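Long-range contact in Crh-like protein 5 (Neosartorya fumigata, PDB 6IBU), which cuts chitin and transfers it to 1,6-beta-glucan or to other chitin chains, cross-linking the polysaccharides of the fungal cell wall and septa: residues A[92-104]-A[110-122]. Numbering follows the deposited sequence.
Sequences ESDDLDEVDWEVL and QVQTNYFGKGDTT
The catalytic hairpin of this GH16 domain pairs strand 98-104, carrying E98, D100 and E102, antiparallel with strand 110-116. Two-way backbone bonds join E98 to F116, D100 to N114 and E102 to Q112; the straightest, Q112 N to E102 O, spans 2.8 Å at 171°. E98, probably the nucleophile, D100 and E102, probably the proton donor, share one face with Q112, N114 and F116. E98 runs beside F116, its carboxylate turned 87° to the ring, and OE2 comes to the ring edge, 3.8 Å from F116 CD2. D100, its CG lodged between backbone N and carbonyl carbon (chi1 70°), lies alongside N114, with OD1 3.4 Å from N114 CB. Its OD2 is 2.5 Å from E98 OE2, so the two carboxylates sit close together. E102, which binds chitin, bends at chi2 away from strand 110-116, and S88 holds its OE1. On the reverse face W101 brings CZ3 to within 3.6 Å of T113 CG2 and 3.9 Å of V111 CG2, packing with I144 and I155 of the other sheet. Past the strands, D97 OD1 takes K118 N on its anti side at 2.9 Å, while T177 and Q176 grip OD2. L96 O accepts G119 N from above the carbonyl plane, tying the S93-L96 turn to the type I' turn G117-D120. Alternating acids facing the cleft and hydrophobic residues facing the interior are characteristic of the catalytic strand in the GH16 beta-jelly-roll sandwich.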
loop_
_atom_site.group_PDB
_atom_site.type_symbol
_atom_site.label_atom_id
_atom_site.label_comp_id
_atom_site.label_asym_id
_atom_site.label_seq_id
_atom_site.Cartn_x
_atom_site.Cartn_y
_atom_site.Cartn_z
ATOM N N GLU A 92 0.500 -5.285 -2.352
ATOM C CA GLU A 92 1.167 -6.477 -1.791
ATOM C C GLU A 92 0.649 -7.730 -2.483
ATOM O O GLU A 92 -0.580 -7.881 -2.606
ATOM C CB GLU A 92 0.960 -6.566 -0.282
ATOM C CG GLU A 92 1.708 -7.725 0.346
ATOM C CD GLU A 92 1.700 -7.722 1.866
ATOM O OE1 GLU A 92 0.584 -7.792 2.438
ATOM O OE2 GLU A 92 2.804 -7.604 2.475
ATOM N N SER A 93 1.571 -8.624 -2.823
ATOM C CA SER A 93 1.264 -9.948 -3.392
ATOM C C SER A 93 1.334 -11.005 -2.290
ATOM O O SER A 93 1.904 -10.749 -1.214
ATOM C CB SER A 93 2.198 -10.268 -4.514
ATOM O OG SER A 93 3.346 -10.953 -4.039
ATOM N N ASP A 94 0.791 -12.180 -2.587
ATOM C CA ASP A 94 0.858 -13.383 -1.729
ATOM C C ASP A 94 2.309 -13.900 -1.611
ATOM O O ASP A 94 2.540 -14.554 -0.579
ATOM C CB ASP A 94 -0.174 -14.403 -2.215
ATOM C CG ASP A 94 -1.604 -14.057 -1.814
ATOM O OD1 ASP A 94 -1.824 -12.945 -1.267
ATOM O OD2 ASP A 94 -2.496 -14.880 -2.092
ATOM N N ASP A 95 3.273 -13.594 -2.522
ATOM C CA ASP A 95 4.714 -13.964 -2.307
ATOM C C ASP A 95 5.478 -12.783 -1.704
ATOM O O ASP A 95 6.667 -12.856 -1.513
ATOM C CB ASP A 95 5.442 -14.550 -3.525
ATOM C CG ASP A 95 5.694 -13.619 -4.698
ATOM O OD1 ASP A 95 5.436 -12.416 -4.585
ATOM O OD2 ASP A 95 6.147 -14.126 -5.742
ATOM N N LEU A 96 4.750 -11.777 -1.259
ATOM C CA LEU A 96 5.312 -10.614 -0.527
ATOM C C LEU A 96 6.152 -9.757 -1.481
ATOM O O LEU A 96 7.018 -9.082 -0.999
ATOM C CB LEU A 96 6.115 -11.089 0.684
ATOM C CG LEU A 96 5.259 -11.843 1.691
ATOM C CD1 LEU A 96 6.090 -12.260 2.906
ATOM C CD2 LEU A 96 4.069 -10.964 2.112
ATOM N N ASP A 97 5.869 -9.758 -2.782
ATOM C CA ASP A 97 6.218 -8.604 -3.635
ATOM C C ASP A 97 5.426 -7.426 -3.072
ATOM O O ASP A 97 4.326 -7.624 -2.549
ATOM C CB ASP A 97 5.868 -8.810 -5.100
ATOM C CG ASP A 97 6.843 -9.705 -5.861
ATOM O OD1 ASP A 97 7.981 -9.891 -5.385
ATOM O OD2 ASP A 97 6.437 -10.225 -6.930
ATOM N N GLU A 98 5.978 -6.229 -3.135
ATOM C CA GLU A 98 5.337 -5.128 -2.423
ATOM C C GLU A 98 5.841 -3.791 -2.925
ATOM O O GLU A 98 7.018 -3.659 -3.143
ATOM C CB GLU A 98 5.642 -5.276 -0.947
ATOM C CG GLU A 98 4.562 -4.697 -0.087
ATOM C CD GLU A 98 5.045 -3.543 0.764
ATOM O OE1 GLU A 98 4.831 -3.598 2.001
ATOM O OE2 GLU A 98 5.664 -2.597 0.208
ATOM N N VAL A 99 4.928 -2.841 -3.048
ATOM C CA VAL A 99 5.203 -1.423 -3.377
ATOM C C VAL A 99 4.366 -0.604 -2.403
ATOM O O VAL A 99 3.173 -0.925 -2.235
ATOM C CB VAL A 99 4.836 -1.115 -4.838
ATOM C CG1 VAL A 99 5.010 0.354 -5.142
ATOM C CG2 VAL A 99 5.640 -1.974 -5.797
ATOM N N ASP A 100 4.943 0.422 -1.796
ATOM C CA ASP A 100 4.171 1.192 -0.807
ATOM C C ASP A 100 4.602 2.653 -0.749
ATOM O O ASP A 100 5.699 3.026 -1.255
ATOM C CB ASP A 100 4.191 0.523 0.564
ATOM C CG ASP A 100 5.518 0.578 1.267
ATOM O OD1 ASP A 100 5.892 1.669 1.710
ATOM O OD2 ASP A 100 6.160 -0.498 1.421
ATOM N N TRP A 101 3.680 3.429 -0.182
ATOM C CA TRP A 101 3.867 4.801 0.332
ATOM C C TRP A 101 3.762 4.733 1.854
ATOM O O TRP A 101 2.911 3.990 2.339
ATOM C CB TRP A 101 2.792 5.730 -0.237
ATOM C CG TRP A 101 2.683 5.880 -1.722
ATOM C CD1 TRP A 101 1.815 5.248 -2.557
ATOM C CD2 TRP A 101 3.365 6.850 -2.534
ATOM N NE1 TRP A 101 1.946 5.707 -3.837
ATOM C CE2 TRP A 101 2.883 6.707 -3.855
ATOM C CE3 TRP A 101 4.360 7.794 -2.284
ATOM C CZ2 TRP A 101 3.359 7.493 -4.909
ATOM C CZ3 TRP A 101 4.829 8.570 -3.319
ATOM C CH2 TRP A 101 4.323 8.428 -4.610
ATOM N N GLU A 102 4.622 5.436 2.586
ATOM C CA GLU A 102 4.466 5.602 4.054
ATOM C C GLU A 102 4.547 7.092 4.373
ATOM O O GLU A 102 5.539 7.698 4.024
ATOM C CB GLU A 102 5.546 4.851 4.826
ATOM C CG GLU A 102 5.673 3.383 4.457
ATOM C CD GLU A 102 4.475 2.539 4.862
ATOM O OE1 GLU A 102 3.921 2.760 5.946
ATOM O OE2 GLU A 102 4.075 1.678 4.074
ATOM N N VAL A 103 3.539 7.666 5.013
ATOM C CA VAL A 103 3.672 9.017 5.618
ATOM C C VAL A 103 3.851 8.853 7.134
ATOM O O VAL A 103 3.231 7.977 7.731
ATOM C CB VAL A 103 2.480 9.924 5.259
ATOM C CG1 VAL A 103 2.611 11.282 5.910
ATOM C CG2 VAL A 103 2.336 10.087 3.757
ATOM N N LEU A 104 4.706 9.678 7.730
ATOM C CA LEU A 104 4.911 9.712 9.199
ATOM C C LEU A 104 4.262 10.994 9.697
ATOM O O LEU A 104 4.481 12.034 9.053
ATOM C CB LEU A 104 6.406 9.664 9.490
ATOM C CG LEU A 104 7.121 8.463 8.871
ATOM C CD1 LEU A 104 8.603 8.565 9.136
ATOM C CD2 LEU A 104 6.573 7.131 9.393
ATOM N N GLN A 110 7.778 15.212 3.814
ATOM C CA GLN A 110 8.154 14.054 2.977
ATOM C C GLN A 110 7.096 12.946 3.064
ATOM O O GLN A 110 6.236 12.945 3.985
ATOM C CB GLN A 110 9.499 13.474 3.383
ATOM C CG GLN A 110 10.564 14.491 3.768
ATOM C CD GLN A 110 11.785 13.769 4.307
ATOM O OE1 GLN A 110 12.831 13.717 3.674
ATOM N NE2 GLN A 110 11.639 13.136 5.456
ATOM N N VAL A 111 7.167 12.047 2.088
ATOM C CA VAL A 111 6.560 10.691 2.128
ATOM C C VAL A 111 7.684 9.717 1.793
ATOM O O VAL A 111 8.589 10.079 1.042
ATOM C CB VAL A 111 5.373 10.548 1.158
ATOM C CG1 VAL A 111 4.218 11.434 1.571
ATOM C CG2 VAL A 111 5.775 10.850 -0.277
ATOM N N GLN A 112 7.633 8.522 2.349
ATOM C CA GLN A 112 8.645 7.497 2.013
ATOM C C GLN A 112 8.078 6.608 0.906
ATOM O O GLN A 112 6.895 6.303 0.933
ATOM C CB GLN A 112 9.077 6.712 3.245
ATOM C CG GLN A 112 10.365 5.958 2.969
ATOM C CD GLN A 112 10.727 4.964 4.034
ATOM O OE1 GLN A 112 11.895 4.835 4.386
ATOM N NE2 GLN A 112 9.739 4.258 4.552
ATOM N N THR A 113 8.903 6.264 -0.065
ATOM C CA THR A 113 8.558 5.255 -1.089
ATOM C C THR A 113 9.300 3.981 -0.739
ATOM O O THR A 113 10.369 4.039 -0.169
ATOM C CB THR A 113 8.857 5.713 -2.520
ATOM O OG1 THR A 113 10.247 6.008 -2.658
ATOM C CG2 THR A 113 8.005 6.888 -2.963
ATOM N N ASN A 114 8.738 2.851 -1.071
ATOM C CA ASN A 114 9.389 1.579 -0.715
ATOM C C ASN A 114 8.923 0.441 -1.607
ATOM O O ASN A 114 7.837 0.517 -2.182
ATOM C CB ASN A 114 9.074 1.214 0.719
ATOM C CG ASN A 114 10.343 0.948 1.477
ATOM O OD1 ASN A 114 11.076 0.014 1.172
ATOM N ND2 ASN A 114 10.622 1.819 2.427
ATOM N N TYR A 115 9.724 -0.601 -1.674
ATOM C CA TYR A 115 9.323 -1.848 -2.351
ATOM C C TYR A 115 10.106 -2.985 -1.712
ATOM O O TYR A 115 11.165 -2.731 -1.121
ATOM C CB TYR A 115 9.543 -1.733 -3.857
ATOM C CG TYR A 115 10.954 -2.022 -4.288
ATOM C CD1 TYR A 115 11.931 -1.044 -4.251
ATOM C CD2 TYR A 115 11.309 -3.295 -4.686
ATOM C CE1 TYR A 115 13.229 -1.324 -4.629
ATOM C CE2 TYR A 115 12.599 -3.593 -5.085
ATOM C CZ TYR A 115 13.554 -2.600 -5.061
ATOM O OH TYR A 115 14.821 -2.890 -5.431
ATOM N N PHE A 116 9.532 -4.180 -1.801
ATOM C CA PHE A 116 10.153 -5.483 -1.471
ATOM C C PHE A 116 9.893 -6.399 -2.662
ATOM O O PHE A 116 8.821 -6.307 -3.279
ATOM C CB PHE A 116 9.560 -6.065 -0.185
ATOM C CG PHE A 116 9.786 -5.170 1.003
ATOM C CD1 PHE A 116 10.995 -5.204 1.676
ATOM C CD2 PHE A 116 8.837 -4.236 1.397
ATOM C CE1 PHE A 116 11.208 -4.401 2.788
ATOM C CE2 PHE A 116 9.083 -3.383 2.461
ATOM C CZ PHE A 116 10.263 -3.471 3.162
ATOM N N GLY A 117 10.878 -7.225 -2.986
ATOM C CA GLY A 117 10.718 -8.412 -3.841
ATOM C C GLY A 117 10.660 -9.649 -2.976
ATOM O O GLY A 117 11.587 -9.861 -2.200
ATOM N N LYS A 118 9.582 -10.420 -3.072
ATOM C CA LYS A 118 9.483 -11.786 -2.480
ATOM C C LYS A 118 9.803 -11.754 -0.982
ATOM O O LYS A 118 10.399 -12.738 -0.491
ATOM C CB LYS A 118 10.432 -12.755 -3.187
ATOM C CG LYS A 118 10.211 -12.827 -4.682
ATOM C CD LYS A 118 11.049 -13.855 -5.357
ATOM C CE LYS A 118 10.643 -14.072 -6.795
ATOM N NZ LYS A 118 11.093 -12.981 -7.691
ATOM N N GLY A 119 9.408 -10.688 -0.283
ATOM C CA GLY A 119 9.514 -10.597 1.184
ATOM C C GLY A 119 10.949 -10.410 1.629
ATOM O O GLY A 119 11.221 -10.563 2.828
ATOM N N ASP A 120 11.837 -10.070 0.698
ATOM C CA ASP A 120 13.287 -9.939 0.945
ATOM C C ASP A 120 13.557 -8.564 1.552
ATOM O O ASP A 120 13.455 -7.593 0.837
ATOM C CB ASP A 120 14.037 -10.146 -0.362
ATOM C CG ASP A 120 15.530 -10.118 -0.178
ATOM O OD1 ASP A 120 15.938 -9.989 0.958
ATOM O OD2 ASP A 120 16.253 -10.248 -1.171
ATOM N N THR A 121 13.896 -8.492 2.835
ATOM C CA THR A 121 14.165 -7.216 3.547
ATOM C C THR A 121 15.655 -7.076 3.837
ATOM O O THR A 121 16.016 -6.228 4.663
ATOM C CB THR A 121 13.409 -7.133 4.876
ATOM O OG1 THR A 121 13.956 -8.141 5.732
ATOM C CG2 THR A 121 11.915 -7.280 4.708
ATOM N N THR A 122 16.474 -7.851 3.142
ATOM C CA THR A 122 17.931 -7.980 3.385
ATOM C C THR A 122 18.654 -6.624 3.338
ATOM O O THR A 122 19.313 -6.322 4.343
ATOM C CB THR A 122 18.542 -9.004 2.428
ATOM O OG1 THR A 122 19.715 -9.436 3.108
ATOM C CG2 THR A 122 18.836 -8.475 1.038
HETATM O O HOH W 1 10.177 -9.874 -6.951
HETATM O O HOH W 2 6.171 11.636 6.390
#